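Local coordinates for protein 16S rRNA (guanine(1405)-N(7))-methyltransferase (Klebsiella pneumoniae, PDB 6PI9) that probably methylates N7 of guanine 1405 in 16S rRNA, using S-adenosyl-L-methionine, and so confers resistance to various aminoglycosides, at residues R96-F110 with R244-V257. Numbering follows the deposited sequence.
Sequences RLPGADEWMRRVSPF and RDRFTVSDELVYLV. With SAH (S-adenosyl-L-homocysteine), chain B.
Arg96 grips the carboxylate of Glu252 side-on. Its CB carries CG anti to the backbone N (chi1 -162°), and CG and CD run past Glu252 OE1, CD also lying against one face of the Trp103 ring. The chain bends at chi3. Arg96 NE then donates to Glu252 OE1 at 2.9 Å, on that oxygen's syn lone pair, nearly straight (161°). Arg96 NH2 donates to Glu252 OE2, also at 2.9 Å. Arg96 NH2 donates as well to SAH O at 2.6 Å. Arg96 NH1 donates to SAH OXT at 3.0 Å. Glu252 OE2 also bonds Thr212 OG1 on strand 208-214. That bond steadies the glutamate, a second-shell residue that positions the ligand-binding arginine. The fold is a Rossmann-like methyltransferase, and helix 100-110 packs on its C-terminal beta hairpin, nearly parallel to strand 252-257. Val107 CG2 sits over the other face of Trp103 and touches Phe247 CZ at the ring edge. The Arg106 guanidinium stacks over the CB-CG end of Phe247, planes 22° apart. Glu102 OE2 forms a salt bridge with Arg106 NH1, and a water links that oxygen to Thr248 O. At the far end, Leu256 CB stands 3.8 Å from the Phe110 ring centroid, a CH-pi contact over the face. Leu256 O accepts from Arg244 N and Asp245 N, a classic beta bulge.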
loop_
_atom_site.group_PDB
_atom_site.type_symbol
_atom_site.label_atom_id
_atom_site.label_comp_id
_atom_site.label_asym_id
_atom_site.label_seq_id
_atom_site.Cartn_x
_atom_site.Cartn_y
_atom_site.Cartn_z
ATOM N N ARG A 96 -7.988 5.289 -10.576
ATOM C CA ARG A 96 -9.282 5.435 -11.238
ATOM C C ARG A 96 -9.249 6.291 -12.507
ATOM O O ARG A 96 -10.152 6.149 -13.345
ATOM C CB ARG A 96 -10.300 6.043 -10.260
ATOM C CG ARG A 96 -11.770 5.867 -10.644
ATOM C CD ARG A 96 -12.673 6.226 -9.471
ATOM N NE ARG A 96 -12.451 5.315 -8.338
ATOM C CZ ARG A 96 -11.844 5.644 -7.206
ATOM N NH1 ARG A 96 -11.423 6.901 -6.993
ATOM N NH2 ARG A 96 -11.719 4.723 -6.236
ATOM N N LEU A 97 -8.252 7.183 -12.658
ATOM C CA LEU A 97 -8.223 8.120 -13.786
ATOM C C LEU A 97 -8.370 7.468 -15.155
ATOM O O LEU A 97 -9.176 7.957 -15.966
ATOM C CB LEU A 97 -6.924 8.925 -13.751
ATOM C CG LEU A 97 -6.874 10.017 -12.724
ATOM C CD1 LEU A 97 -5.446 10.510 -12.645
ATOM C CD2 LEU A 97 -7.813 11.099 -13.169
ATOM N N PRO A 98 -7.610 6.433 -15.506
ATOM C CA PRO A 98 -7.740 5.902 -16.874
ATOM C C PRO A 98 -9.101 5.282 -17.169
ATOM O O PRO A 98 -9.546 5.318 -18.324
ATOM C CB PRO A 98 -6.596 4.880 -16.960
ATOM C CG PRO A 98 -6.254 4.537 -15.590
ATOM C CD PRO A 98 -6.518 5.777 -14.769
ATOM N N GLY A 99 -9.797 4.739 -16.171
ATOM C CA GLY A 99 -11.134 4.232 -16.387
ATOM C C GLY A 99 -12.248 5.183 -16.011
ATOM O O GLY A 99 -13.416 4.767 -16.010
ATOM N N ALA A 100 -11.937 6.449 -15.708
ATOM C CA ALA A 100 -12.941 7.347 -15.152
ATOM C C ALA A 100 -14.144 7.495 -16.068
ATOM O O ALA A 100 -15.284 7.533 -15.598
ATOM C CB ALA A 100 -12.320 8.716 -14.870
ATOM N N ASP A 101 -13.917 7.600 -17.373
ATOM C CA ASP A 101 -15.041 7.731 -18.291
ATOM C C ASP A 101 -15.957 6.517 -18.189
ATOM O O ASP A 101 -17.149 6.642 -17.880
ATOM C CB ASP A 101 -14.538 7.938 -19.713
ATOM C CG ASP A 101 -13.908 9.306 -19.909
ATOM O OD1 ASP A 101 -14.324 10.261 -19.215
ATOM O OD2 ASP A 101 -13.010 9.425 -20.778
ATOM N N GLU A 102 -15.404 5.324 -18.376
ATOM C CA GLU A 102 -16.190 4.122 -18.153
ATOM C C GLU A 102 -16.868 4.133 -16.774
ATOM O O GLU A 102 -18.045 3.775 -16.652
ATOM C CB GLU A 102 -15.289 2.904 -18.320
ATOM C CG GLU A 102 -16.034 1.641 -18.187
ATOM C CD GLU A 102 -15.165 0.396 -18.276
ATOM O OE1 GLU A 102 -13.952 0.526 -18.555
ATOM O OE2 GLU A 102 -15.704 -0.719 -18.070
ATOM N N TRP A 103 -16.145 4.567 -15.724
ATOM C CA TRP A 103 -16.698 4.556 -14.376
ATOM C C TRP A 103 -17.942 5.455 -14.278
ATOM O O TRP A 103 -18.980 5.062 -13.734
ATOM C CB TRP A 103 -15.603 5.000 -13.388
ATOM C CG TRP A 103 -15.837 4.685 -11.923
ATOM C CD1 TRP A 103 -15.292 3.647 -11.193
ATOM C CD2 TRP A 103 -16.657 5.422 -11.017
ATOM N NE1 TRP A 103 -15.745 3.691 -9.896
ATOM C CE2 TRP A 103 -16.575 4.779 -9.760
ATOM C CE3 TRP A 103 -17.466 6.569 -11.150
ATOM C CZ2 TRP A 103 -17.267 5.231 -8.655
ATOM C CZ3 TRP A 103 -18.158 7.017 -10.057
ATOM C CH2 TRP A 103 -18.054 6.351 -8.815
ATOM N N MET A 104 -17.865 6.670 -14.793
ATOM C CA MET A 104 -19.040 7.528 -14.698
ATOM C C MET A 104 -20.178 7.027 -15.589
ATOM O O MET A 104 -21.344 7.036 -15.170
ATOM C CB MET A 104 -18.665 8.960 -15.046
ATOM C CG MET A 104 -18.024 9.703 -13.902
ATOM S SD MET A 104 -19.208 10.219 -12.639
ATOM C CE MET A 104 -20.213 11.397 -13.556
ATOM N N ARG A 105 -19.860 6.578 -16.811
ATOM C CA ARG A 105 -20.882 6.005 -17.679
ATOM C C ARG A 105 -21.655 4.899 -16.977
ATOM O O ARG A 105 -22.872 4.772 -17.153
ATOM C CB ARG A 105 -20.240 5.461 -18.953
ATOM C CG ARG A 105 -21.223 5.132 -20.067
ATOM C CD ARG A 105 -20.546 4.337 -21.165
ATOM N NE ARG A 105 -19.231 4.889 -21.495
ATOM C CZ ARG A 105 -18.094 4.198 -21.438
ATOM N NH1 ARG A 105 -18.105 2.919 -21.082
ATOM N NH2 ARG A 105 -16.945 4.783 -21.751
ATOM N N ARG A 106 -20.953 4.058 -16.223
ATOM C CA ARG A 106 -21.600 2.937 -15.531
ATOM C C ARG A 106 -22.157 3.168 -14.120
ATOM O O ARG A 106 -23.006 2.402 -13.664
ATOM C CB ARG A 106 -20.658 1.726 -15.510
ATOM C CG ARG A 106 -20.190 1.281 -16.886
ATOM C CD ARG A 106 -20.439 -0.203 -17.100
ATOM N NE ARG A 106 -19.194 -0.953 -17.230
ATOM C CZ ARG A 106 -19.106 -2.276 -17.137
ATOM N NH1 ARG A 106 -17.930 -2.875 -17.268
ATOM N NH2 ARG A 106 -20.193 -3.001 -16.916
ATOM N N VAL A 107 -21.693 4.203 -13.431
ATOM C CA VAL A 107 -22.161 4.461 -12.061
ATOM C C VAL A 107 -23.128 5.647 -11.978
ATOM O O VAL A 107 -24.049 5.638 -11.153
ATOM C CB VAL A 107 -20.972 4.665 -11.080
ATOM C CG1 VAL A 107 -21.463 5.085 -9.718
ATOM C CG2 VAL A 107 -20.163 3.390 -10.946
ATOM N N SER A 108 -22.906 6.711 -12.751
ATOM C CA SER A 108 -23.684 7.928 -12.512
ATOM C C SER A 108 -25.193 7.760 -12.698
ATOM O O SER A 108 -25.943 8.353 -11.900
ATOM C CB SER A 108 -23.189 9.095 -13.383
ATOM O OG SER A 108 -23.164 8.763 -14.737
ATOM N N PRO A 109 -25.710 7.020 -13.690
ATOM C CA PRO A 109 -27.170 6.850 -13.720
ATOM C C PRO A 109 -27.709 6.246 -12.435
ATOM O O PRO A 109 -28.862 6.520 -12.072
ATOM C CB PRO A 109 -27.420 5.952 -14.952
ATOM C CG PRO A 109 -26.109 5.340 -15.311
ATOM C CD PRO A 109 -25.074 6.392 -14.863
ATOM N N PHE A 110 -26.896 5.462 -11.708
ATOM C CA PHE A 110 -27.347 4.950 -10.427
ATOM C C PHE A 110 -27.463 6.056 -9.393
ATOM O O PHE A 110 -28.296 5.955 -8.475
ATOM C CB PHE A 110 -26.393 3.862 -9.951
ATOM C CG PHE A 110 -26.874 3.095 -8.758
ATOM C CD1 PHE A 110 -26.174 3.156 -7.575
ATOM C CD2 PHE A 110 -27.988 2.264 -8.844
ATOM C CE1 PHE A 110 -26.568 2.410 -6.478
ATOM C CE2 PHE A 110 -28.404 1.531 -7.752
ATOM C CZ PHE A 110 -27.674 1.592 -6.565
ATOM N N ARG A 244 -27.702 -4.522 -6.610
ATOM C CA ARG A 244 -28.400 -4.311 -7.879
ATOM C C ARG A 244 -27.509 -4.687 -9.064
ATOM O O ARG A 244 -28.006 -5.225 -10.055
ATOM C CB ARG A 244 -28.878 -2.854 -7.972
ATOM C CG ARG A 244 -28.968 -2.306 -9.385
ATOM C CD ARG A 244 -30.314 -2.584 -10.100
ATOM N NE ARG A 244 -31.389 -1.780 -9.515
ATOM C CZ ARG A 244 -31.569 -0.480 -9.759
ATOM N NH1 ARG A 244 -30.751 0.158 -10.588
ATOM N NH2 ARG A 244 -32.565 0.187 -9.175
ATOM N N ASP A 245 -26.199 -4.454 -8.972
ATOM C CA ASP A 245 -25.292 -4.722 -10.079
ATOM C C ASP A 245 -23.860 -4.831 -9.566
ATOM O O ASP A 245 -23.517 -4.238 -8.539
ATOM C CB ASP A 245 -25.350 -3.626 -11.131
ATOM C CG ASP A 245 -24.907 -4.115 -12.503
ATOM O OD1 ASP A 245 -25.024 -3.323 -13.452
ATOM O OD2 ASP A 245 -24.498 -5.295 -12.647
ATOM N N ARG A 246 -23.015 -5.537 -10.341
ATOM C CA ARG A 246 -21.593 -5.690 -10.069
ATOM C C ARG A 246 -20.804 -5.659 -11.383
ATOM O O ARG A 246 -21.215 -6.288 -12.371
ATOM C CB ARG A 246 -21.325 -7.013 -9.348
ATOM C CG ARG A 246 -19.852 -7.394 -9.426
ATOM C CD ARG A 246 -19.566 -8.837 -9.011
ATOM N NE ARG A 246 -18.217 -9.243 -9.452
ATOM C CZ ARG A 246 -17.551 -10.308 -8.988
ATOM N NH1 ARG A 246 -18.103 -11.108 -8.060
ATOM N NH2 ARG A 246 -16.330 -10.586 -9.462
ATOM N N PHE A 247 -19.665 -4.955 -11.402
ATOM C CA PHE A 247 -18.787 -4.972 -12.582
ATOM C C PHE A 247 -17.416 -4.437 -12.184
ATOM O O PHE A 247 -17.272 -3.800 -11.138
ATOM C CB PHE A 247 -19.372 -4.120 -13.719
ATOM C CG PHE A 247 -19.766 -2.746 -13.262
ATOM C CD1 PHE A 247 -21.080 -2.467 -12.883
ATOM C CD2 PHE A 247 -18.812 -1.739 -13.120
ATOM C CE1 PHE A 247 -21.427 -1.189 -12.418
ATOM C CE2 PHE A 247 -19.156 -0.475 -12.645
ATOM C CZ PHE A 247 -20.461 -0.208 -12.304
ATOM N N THR A 248 -16.404 -4.699 -13.020
ATOM C CA THR A 248 -15.038 -4.263 -12.715
ATOM C C THR A 248 -14.504 -3.260 -13.743
ATOM O O THR A 248 -14.497 -3.550 -14.938
ATOM C CB THR A 248 -14.110 -5.475 -12.629
ATOM O OG1 THR A 248 -14.555 -6.312 -11.552
ATOM C CG2 THR A 248 -12.663 -5.063 -12.356
ATOM N N VAL A 249 -14.011 -2.111 -13.257
ATOM C CA VAL A 249 -13.519 -0.968 -14.057
ATOM C C VAL A 249 -12.118 -0.629 -13.558
ATOM O O VAL A 249 -11.972 -0.151 -12.428
ATOM C CB VAL A 249 -14.413 0.276 -13.899
ATOM C CG1 VAL A 249 -14.030 1.348 -14.926
ATOM C CG2 VAL A 249 -15.905 -0.065 -13.917
ATOM N N SER A 250 -11.095 -0.880 -14.366
ATOM C CA SER A 250 -9.742 -0.372 -14.091
ATOM C C SER A 250 -9.208 -0.824 -12.716
ATOM O O SER A 250 -8.734 -0.027 -11.892
ATOM C CB SER A 250 -9.724 1.154 -14.233
ATOM O OG SER A 250 -8.486 1.703 -13.821
ATOM N N ASP A 251 -9.272 -2.138 -12.492
ATOM C CA ASP A 251 -8.827 -2.819 -11.268
ATOM C C ASP A 251 -9.604 -2.352 -10.045
ATOM O O ASP A 251 -9.052 -2.317 -8.937
ATOM C CB ASP A 251 -7.316 -2.671 -11.026
ATOM C CG ASP A 251 -6.457 -3.548 -11.997
ATOM O OD1 ASP A 251 -5.561 -2.957 -12.632
ATOM O OD2 ASP A 251 -6.656 -4.808 -12.099
ATOM N N GLU A 252 -10.873 -1.968 -10.242
ATOM C CA GLU A 252 -11.781 -1.668 -9.136
ATOM C C GLU A 252 -13.028 -2.520 -9.327
ATOM O O GLU A 252 -13.695 -2.393 -10.350
ATOM C CB GLU A 252 -12.131 -0.155 -9.121
ATOM C CG GLU A 252 -12.985 0.254 -7.920
ATOM C CD GLU A 252 -13.047 1.764 -7.759
ATOM O OE1 GLU A 252 -12.828 2.470 -8.751
ATOM O OE2 GLU A 252 -13.272 2.249 -6.638
ATOM N N LEU A 253 -13.334 -3.382 -8.353
ATOM C CA LEU A 253 -14.593 -4.134 -8.354
ATOM C C LEU A 253 -15.683 -3.261 -7.748
ATOM O O LEU A 253 -15.560 -2.850 -6.586
ATOM C CB LEU A 253 -14.441 -5.408 -7.524
ATOM C CG LEU A 253 -15.728 -6.203 -7.157
ATOM C CD1 LEU A 253 -16.440 -6.757 -8.392
ATOM C CD2 LEU A 253 -15.298 -7.306 -6.169
ATOM N N VAL A 254 -16.755 -3.011 -8.509
ATOM C CA VAL A 254 -17.773 -2.016 -8.143
ATOM C C VAL A 254 -19.107 -2.735 -7.940
ATOM O O VAL A 254 -19.513 -3.512 -8.784
ATOM C CB VAL A 254 -17.946 -0.937 -9.237
ATOM C CG1 VAL A 254 -19.018 0.133 -8.777
ATOM C CG2 VAL A 254 -16.607 -0.276 -9.594
ATOM N N TYR A 255 -19.775 -2.451 -6.826
ATOM C CA TYR A 255 -21.114 -2.940 -6.502
ATOM C C TYR A 255 -22.076 -1.763 -6.402
ATOM O O TYR A 255 -21.793 -0.792 -5.695
ATOM C CB TYR A 255 -21.144 -3.612 -5.126
ATOM C CG TYR A 255 -20.524 -4.988 -5.112
ATOM C CD1 TYR A 255 -21.278 -6.113 -5.383
ATOM C CD2 TYR A 255 -19.176 -5.153 -4.807
ATOM C CE1 TYR A 255 -20.682 -7.394 -5.353
ATOM C CE2 TYR A 255 -18.597 -6.417 -4.792
ATOM C CZ TYR A 255 -19.335 -7.500 -5.055
ATOM O OH TYR A 255 -18.737 -8.757 -5.015
ATOM N N LEU A 256 -23.226 -1.867 -7.064
ATOM C CA LEU A 256 -24.309 -0.903 -6.885
ATOM C C LEU A 256 -25.336 -1.560 -5.968
ATOM O O LEU A 256 -25.865 -2.628 -6.294
ATOM C CB LEU A 256 -24.931 -0.552 -8.247
ATOM C CG LEU A 256 -23.957 -0.082 -9.343
ATOM C CD1 LEU A 256 -24.714 0.307 -10.654
ATOM C CD2 LEU A 256 -23.084 1.073 -8.841
ATOM N N VAL A 257 -25.629 -0.927 -4.853
ATOM C CA VAL A 257 -26.326 -1.559 -3.748
ATOM C C VAL A 257 -27.551 -0.728 -3.417
ATOM O O VAL A 257 -27.456 0.496 -3.285
ATOM C CB VAL A 257 -25.405 -1.668 -2.527
ATOM C CG1 VAL A 257 -26.141 -2.241 -1.333
ATOM C CG2 VAL A 257 -24.164 -2.478 -2.906
HETATM N N SAH B . -12.553 6.506 -1.429
HETATM C CA SAH B . -11.352 7.178 -1.973
HETATM C CB SAH B . -10.136 6.888 -1.111
HETATM C CG SAH B . -9.810 5.395 -0.817
HETATM S SD SAH B . -8.151 5.229 -0.010
HETATM C C SAH B . -11.080 6.726 -3.421
HETATM O O SAH B . -11.526 5.609 -3.757
HETATM O OXT SAH B . -10.406 7.415 -4.213
HETATM C "C5'" SAH B . -8.726 4.917 1.715
HETATM C "C4'" SAH B . -9.112 6.216 2.483
HETATM O "O4'" SAH B . -9.745 5.867 3.734
HETATM C "C3'" SAH B . -7.979 7.228 2.818
HETATM O "O3'" SAH B . -8.293 8.532 2.287
HETATM C "C2'" SAH B . -7.939 7.292 4.344
HETATM O "O2'" SAH B . -7.675 8.633 4.763
HETATM C "C1'" SAH B . -9.386 6.897 4.674
HETATM N N9 SAH B . -9.555 6.267 5.969
HETATM C C8 SAH B . -8.875 5.181 6.457
HETATM N N7 SAH B . -9.436 4.842 7.657
HETATM C C5 SAH B . -10.418 5.758 7.936
HETATM C C6 SAH B . -11.266 5.952 9.003
HETATM N N6 SAH B . -11.214 5.218 10.095
HETATM N N1 SAH B . -12.218 6.953 8.907
HETATM C C2 SAH B . -12.260 7.789 7.843
HETATM N N3 SAH B . -11.416 7.630 6.776
HETATM C C4 SAH B . -10.518 6.609 6.862
HETATM O O HOH W 1 -14.092 -2.716 -17.373
#